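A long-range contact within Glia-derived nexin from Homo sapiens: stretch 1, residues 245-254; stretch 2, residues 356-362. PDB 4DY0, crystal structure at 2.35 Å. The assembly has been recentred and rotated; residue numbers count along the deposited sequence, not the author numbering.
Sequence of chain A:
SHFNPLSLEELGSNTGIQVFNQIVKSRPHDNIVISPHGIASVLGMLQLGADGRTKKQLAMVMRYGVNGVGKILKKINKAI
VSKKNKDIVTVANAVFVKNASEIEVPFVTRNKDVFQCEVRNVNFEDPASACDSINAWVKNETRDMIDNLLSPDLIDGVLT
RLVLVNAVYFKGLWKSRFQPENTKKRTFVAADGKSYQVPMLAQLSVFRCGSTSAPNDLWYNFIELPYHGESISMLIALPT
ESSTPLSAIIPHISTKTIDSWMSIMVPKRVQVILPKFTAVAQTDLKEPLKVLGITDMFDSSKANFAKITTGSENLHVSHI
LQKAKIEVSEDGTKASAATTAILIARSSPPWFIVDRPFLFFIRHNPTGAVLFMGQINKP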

ATOM      1  N   PRO A 245      15.874 -12.992  11.568  1.00 22.58           N
ATOM      2  CA  PRO A 245      15.019 -12.935  10.385  1.00 21.43           C
ATOM      3  C   PRO A 245      14.104 -11.710  10.421  1.00 20.66           C
ATOM      4  O   PRO A 245      13.715 -11.260  11.503  1.00 18.59           O
ATOM      5  CB  PRO A 245      14.197 -14.228  10.480  1.00 21.22           C
ATOM      6  CG  PRO A 245      14.154 -14.539  11.942  1.00 24.19           C
ATOM      7  CD  PRO A 245      15.453 -14.039  12.518  1.00 23.61           C
ATOM      8  N   LEU A 246      13.775 -11.180   9.244  1.00 21.97           N
ATOM      9  CA  LEU A 246      12.864 -10.045   9.134  1.00 20.94           C
ATOM     10  C   LEU A 246      11.565 -10.326   9.866  1.00 23.90           C
ATOM     11  O   LEU A 246      10.955  -9.420  10.430  1.00 28.16           O
ATOM     12  CB  LEU A 246      12.562  -9.732   7.666  1.00 19.66           C
ATOM     13  CG  LEU A 246      11.704  -8.484   7.407  1.00 22.00           C
ATOM     14  CD1 LEU A 246      12.351  -7.237   7.985  1.00 18.62           C
ATOM     15  CD2 LEU A 246      11.454  -8.295   5.922  1.00 21.39           C
ATOM     16  N   SER A 247      11.142 -11.586   9.851  1.00 23.74           N
ATOM     17  CA  SER A 247       9.881 -11.974  10.475  1.00 29.03           C
ATOM     18  C   SER A 247       9.894 -11.759  11.984  1.00 29.88           C
ATOM     19  O   SER A 247       8.840 -11.689  12.608  1.00 33.36           O
ATOM     20  CB  SER A 247       9.546 -13.435  10.157  1.00 27.92           C
ATOM     21  OG  SER A 247      10.571 -14.293  10.618  1.00 29.21           O
ATOM     22  N   ALA A 248      11.086 -11.648  12.566  1.00 24.56           N
ATOM     23  CA  ALA A 248      11.209 -11.453  14.009  1.00 24.97           C
ATOM     24  C   ALA A 248      11.076  -9.990  14.449  1.00 25.35           C
ATOM     25  O   ALA A 248      10.882  -9.715  15.631  1.00 27.11           O
ATOM     26  CB  ALA A 248      12.517 -12.048  14.522  1.00 20.85           C
ATOM     27  N   ILE A 249      11.175  -9.051  13.513  1.00 25.35           N
ATOM     28  CA  ILE A 249      11.118  -7.639  13.891  1.00 30.03           C
ATOM     29  C   ILE A 249       9.856  -6.900  13.434  1.00 28.65           C
ATOM     30  O   ILE A 249       9.561  -5.813  13.928  1.00 31.70           O
ATOM     31  CB  ILE A 249      12.371  -6.844  13.421  1.00 29.38           C
ATOM     32  CG1 ILE A 249      12.391  -6.709  11.901  1.00 30.28           C
ATOM     33  CG2 ILE A 249      13.650  -7.487  13.934  1.00 28.44           C
ATOM     34  CD1 ILE A 249      13.413  -5.724  11.396  1.00 28.86           C
ATOM     35  N   ILE A 250       9.104  -7.485  12.509  1.00 27.88           N
ATOM     36  CA  ILE A 250       7.955  -6.778  11.935  1.00 31.63           C
ATOM     37  C   ILE A 250       6.597  -6.989  12.634  1.00 31.51           C
ATOM     38  O   ILE A 250       5.657  -6.240  12.390  1.00 30.90           O
ATOM     39  CB  ILE A 250       7.832  -7.041  10.422  1.00 29.62           C
ATOM     40  CG1 ILE A 250       7.443  -8.490  10.155  1.00 35.26           C
ATOM     41  CG2 ILE A 250       9.141  -6.718   9.727  1.00 31.61           C
ATOM     42  CD1 ILE A 250       7.554  -8.876   8.698  1.00 33.13           C
ATOM     43  N   PRO A 251       6.488  -8.000  13.508  1.00 35.06           N
ATOM     44  CA  PRO A 251       5.215  -8.175  14.210  1.00 37.55           C
ATOM     45  C   PRO A 251       4.851  -6.967  15.079  1.00 39.58           C
ATOM     46  O   PRO A 251       5.723  -6.364  15.695  1.00 40.69           O
ATOM     47  CB  PRO A 251       5.467  -9.399  15.096  1.00 36.67           C
ATOM     48  CG  PRO A 251       6.568 -10.144  14.417  1.00 38.37           C
ATOM     49  CD  PRO A 251       7.444  -9.080  13.813  1.00 42.18           C
ATOM     50  N   HIS A 252       3.569  -6.623  15.131  1.00 46.61           N
ATOM     51  CA  HIS A 252       3.108  -5.545  16.005  1.00 52.04           C
ATOM     52  C   HIS A 252       3.530  -4.156  15.521  1.00 49.83           C
ATOM     53  O   HIS A 252       3.448  -3.183  16.274  1.00 50.76           O
ATOM     54  CB  HIS A 252       3.617  -5.750  17.439  1.00 58.00           C
ATOM     55  CG  HIS A 252       3.440  -7.145  17.956  1.00 74.52           C
ATOM     56  ND1 HIS A 252       2.212  -7.767  18.020  1.00 79.80           N
ATOM     57  CD2 HIS A 252       4.337  -8.032  18.448  1.00 77.48           C
ATOM     58  CE1 HIS A 252       2.361  -8.981  18.519  1.00 85.45           C
ATOM     59  NE2 HIS A 252       3.641  -9.167  18.787  1.00 88.25           N
ATOM     60  N   ILE A 253       4.001  -4.053  14.283  1.00 43.06           N
ATOM     61  CA  ILE A 253       4.313  -2.736  13.739  1.00 44.57           C
ATOM     62  C   ILE A 253       3.023  -1.989  13.442  1.00 40.37           C
ATOM     63  O   ILE A 253       2.082  -2.553  12.892  1.00 42.34           O
ATOM     64  CB  ILE A 253       5.165  -2.801  12.464  1.00 44.87           C
ATOM     65  CG1 ILE A 253       6.550  -3.366  12.779  1.00 50.64           C
ATOM     66  CG2 ILE A 253       5.303  -1.414  11.861  1.00 43.37           C
ATOM     67  CD1 ILE A 253       7.562  -3.152  11.674  1.00 51.89           C
ATOM     68  N   SER A 254       2.975  -0.723  13.827  1.00 38.00           N
ATOM     69  CA  SER A 254       1.811   0.105  13.566  1.00 35.41           C
ATOM     70  C   SER A 254       2.282   1.533  13.377  1.00 33.61           C
ATOM     71  O   SER A 254       3.489   1.794  13.348  1.00 32.39           O
ATOM     72  CB  SER A 254       0.829   0.031  14.732  1.00 37.29           C
ATOM     73  OG  SER A 254       1.343   0.723  15.857  1.00 39.05           O
ATOM     74  N   ARG A 356      19.954  -7.644   2.994  1.00 19.26           N
ATOM     75  CA  ARG A 356      19.179  -8.785   3.477  1.00 18.83           C
ATOM     76  C   ARG A 356      17.708  -8.376   3.478  1.00 18.20           C
ATOM     77  O   ARG A 356      17.402  -7.190   3.397  1.00 20.44           O
ATOM     78  CB  ARG A 356      19.633  -9.180   4.888  1.00 18.72           C
ATOM     79  CG  ARG A 356      21.091  -9.619   4.988  1.00 17.85           C
ATOM     80  CD  ARG A 356      21.654  -9.484   6.411  1.00 18.52           C
ATOM     81  NE  ARG A 356      21.879  -8.084   6.768  1.00 20.08           N
ATOM     82  CZ  ARG A 356      21.328  -7.464   7.810  1.00 20.33           C
ATOM     83  NH1 ARG A 356      20.528  -8.121   8.639  1.00 19.35           N
ATOM     84  NH2 ARG A 356      21.594  -6.185   8.034  1.00 19.34           N
ATOM     85  N   PRO A 357      16.787  -9.351   3.557  1.00 17.52           N
ATOM     86  CA  PRO A 357      15.359  -9.009   3.519  1.00 15.67           C
ATOM     87  C   PRO A 357      15.027  -7.810   4.410  1.00 16.21           C
ATOM     88  O   PRO A 357      15.515  -7.721   5.543  1.00 16.04           O
ATOM     89  CB  PRO A 357      14.688 -10.276   4.042  1.00 15.92           C
ATOM     90  CG  PRO A 357      15.609 -11.383   3.579  1.00 17.03           C
ATOM     91  CD  PRO A 357      17.011 -10.806   3.656  1.00 17.27           C
ATOM     92  N   PHE A 358      14.207  -6.895   3.898  1.00 15.21           N
ATOM     93  CA  PHE A 358      13.941  -5.637   4.589  1.00 16.60           C
ATOM     94  C   PHE A 358      12.493  -5.176   4.487  1.00 18.17           C
ATOM     95  O   PHE A 358      11.725  -5.655   3.652  1.00 19.12           O
ATOM     96  CB  PHE A 358      14.871  -4.527   4.075  1.00 16.98           C
ATOM     97  CG  PHE A 358      14.673  -4.178   2.618  1.00 18.08           C
ATOM     98  CD1 PHE A 358      15.242  -4.958   1.618  1.00 17.62           C
ATOM     99  CD2 PHE A 358      13.939  -3.060   2.250  1.00 19.24           C
ATOM    100  CE1 PHE A 358      15.074  -4.637   0.275  1.00 17.14           C
ATOM    101  CE2 PHE A 358      13.765  -2.728   0.907  1.00 18.25           C
ATOM    102  CZ  PHE A 358      14.333  -3.522  -0.080  1.00 19.26           C
ATOM    103  N   LEU A 359      12.137  -4.234   5.352  1.00 21.30           N
ATOM    104  CA  LEU A 359      10.820  -3.626   5.354  1.00 21.90           C
ATOM    105  C   LEU A 359      10.946  -2.187   4.880  1.00 22.73           C
ATOM    106  O   LEU A 359      11.936  -1.520   5.169  1.00 23.38           O
ATOM    107  CB  LEU A 359      10.249  -3.630   6.771  1.00 27.54           C
ATOM    108  CG  LEU A 359       8.835  -3.071   6.926  1.00 31.85           C
ATOM    109  CD1 LEU A 359       7.821  -4.176   6.710  1.00 34.43           C
ATOM    110  CD2 LEU A 359       8.655  -2.449   8.298  1.00 38.97           C
ATOM    111  N   PHE A 360       9.948  -1.697   4.157  1.00 22.94           N
ATOM    112  CA  PHE A 360       9.955  -0.295   3.786  1.00 23.00           C
ATOM    113  C   PHE A 360       8.565   0.317   3.805  1.00 27.08           C
ATOM    114  O   PHE A 360       7.571  -0.370   3.548  1.00 24.04           O
ATOM    115  CB  PHE A 360      10.642  -0.074   2.433  1.00 21.87           C
ATOM    116  CG  PHE A 360       9.784  -0.396   1.247  1.00 22.84           C
ATOM    117  CD1 PHE A 360       9.887  -1.620   0.611  1.00 23.15           C
ATOM    118  CD2 PHE A 360       8.889   0.542   0.746  1.00 26.70           C
ATOM    119  CE1 PHE A 360       9.098  -1.911  -0.497  1.00 24.15           C
ATOM    120  CE2 PHE A 360       8.101   0.258  -0.356  1.00 22.37           C
ATOM    121  CZ  PHE A 360       8.205  -0.968  -0.979  1.00 21.29           C
ATOM    122  N   PHE A 361       8.514   1.604   4.140  1.00 24.50           N
ATOM    123  CA  PHE A 361       7.290   2.391   4.088  1.00 27.11           C
ATOM    124  C   PHE A 361       7.482   3.526   3.104  1.00 25.56           C
ATOM    125  O   PHE A 361       8.592   4.018   2.926  1.00 25.19           O
ATOM    126  CB  PHE A 361       6.998   3.039   5.444  1.00 28.01           C
ATOM    127  CG  PHE A 361       6.588   2.082   6.515  1.00 31.11           C
ATOM    128  CD1 PHE A 361       7.489   1.691   7.491  1.00 34.46           C
ATOM    129  CD2 PHE A 361       5.291   1.599   6.573  1.00 28.76           C
ATOM    130  CE1 PHE A 361       7.110   0.819   8.493  1.00 35.34           C
ATOM    131  CE2 PHE A 361       4.903   0.729   7.570  1.00 31.20           C
ATOM    132  CZ  PHE A 361       5.815   0.335   8.533  1.00 35.93           C
ATOM    133  N   ILE A 362       6.391   3.955   2.487  1.00 25.17           N
ATOM    134  CA  ILE A 362       6.350   5.233   1.803  1.00 26.44           C
ATOM    135  C   ILE A 362       5.315   6.070   2.540  1.00 26.31           C
ATOM    136  O   ILE A 362       4.144   5.703   2.602  1.00 29.65           O
ATOM    137  CB  ILE A 362       5.957   5.092   0.316  1.00 27.10           C
ATOM    138  CG1 ILE A 362       7.020   4.305  -0.442  1.00 25.02           C
ATOM    139  CG2 ILE A 362       5.786   6.467  -0.328  1.00 23.72           C
ATOM    140  CD1 ILE A 362       8.328   5.044  -0.561  1.00 27.20           C
TER

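The contact between residues 245-254 and 356-362 is apolar. No hydrogen bond crosses it. The contact buries 277 Å², both sides summed, mostly by apolar side chains packing on each other and on backbone. Touching residues are at least 106 positions apart in sequence.

R356 opens stretch 2 and takes no part. Its guanidinium is hydrogen-bonded elsewhere in the structure.

P357 is the first residue to make contact. Its CA-to-CB bond points toward stretch 1, and its CB lies 4.2 Å from CD2 of L246. The same methyl, CD2 of L246, is 3.9 Å from the backbone C of P357. The CA atoms of L246 and P357 are 6.2 Å apart, so the backbones come near each other here. The proline ring offers a compact apolar surface and has no amide hydrogen to satisfy.

F358 begins the strand. Its CA-to-CB bond points away, and its side chain comes no nearer than 5.4 Å. It contributes through its backbone: its O lies 3.5 Å from CD2 of L246. A methyl carbon donates no conventional hydrogen bond, so this is van der Waals packing.

L359 points back toward stretch 1 and is the hub of the contact, meeting three residues. CD1 of L246 is 4.0 Å from N of L359 and 4.3 Å from its CB. Further out, CD1 of L359 lies 4.2 Å from CG2 of I250, and CD2 of L359 lies 3.6 Å from CD1 of I253. L246, t at chi1, lays both methyls against the start of the strand. L246 and L359 lose the most area to the opposing stretch, 77 and 61 Å².

F360 is out of reach, as expected from the alternation of side chains along a strand.

F361 points toward stretch 1 again. CG2 of I253 sits at the edge of its ring, near the ring plane, 3.8 Å from CZ. I253 therefore meets L359 with CD1 and F361 with CG2, a use well suited to a branched side chain.

Stretch 1 follows a turning path. I249 N bonds to L246 O at 3.1 Å. A type II turn runs from I250 to I253, with a weak bond from I253 N to I250 O at 3.3 Å. The intervening P251 and H252 stay out of reach, while I250 and I253 both point toward the strand.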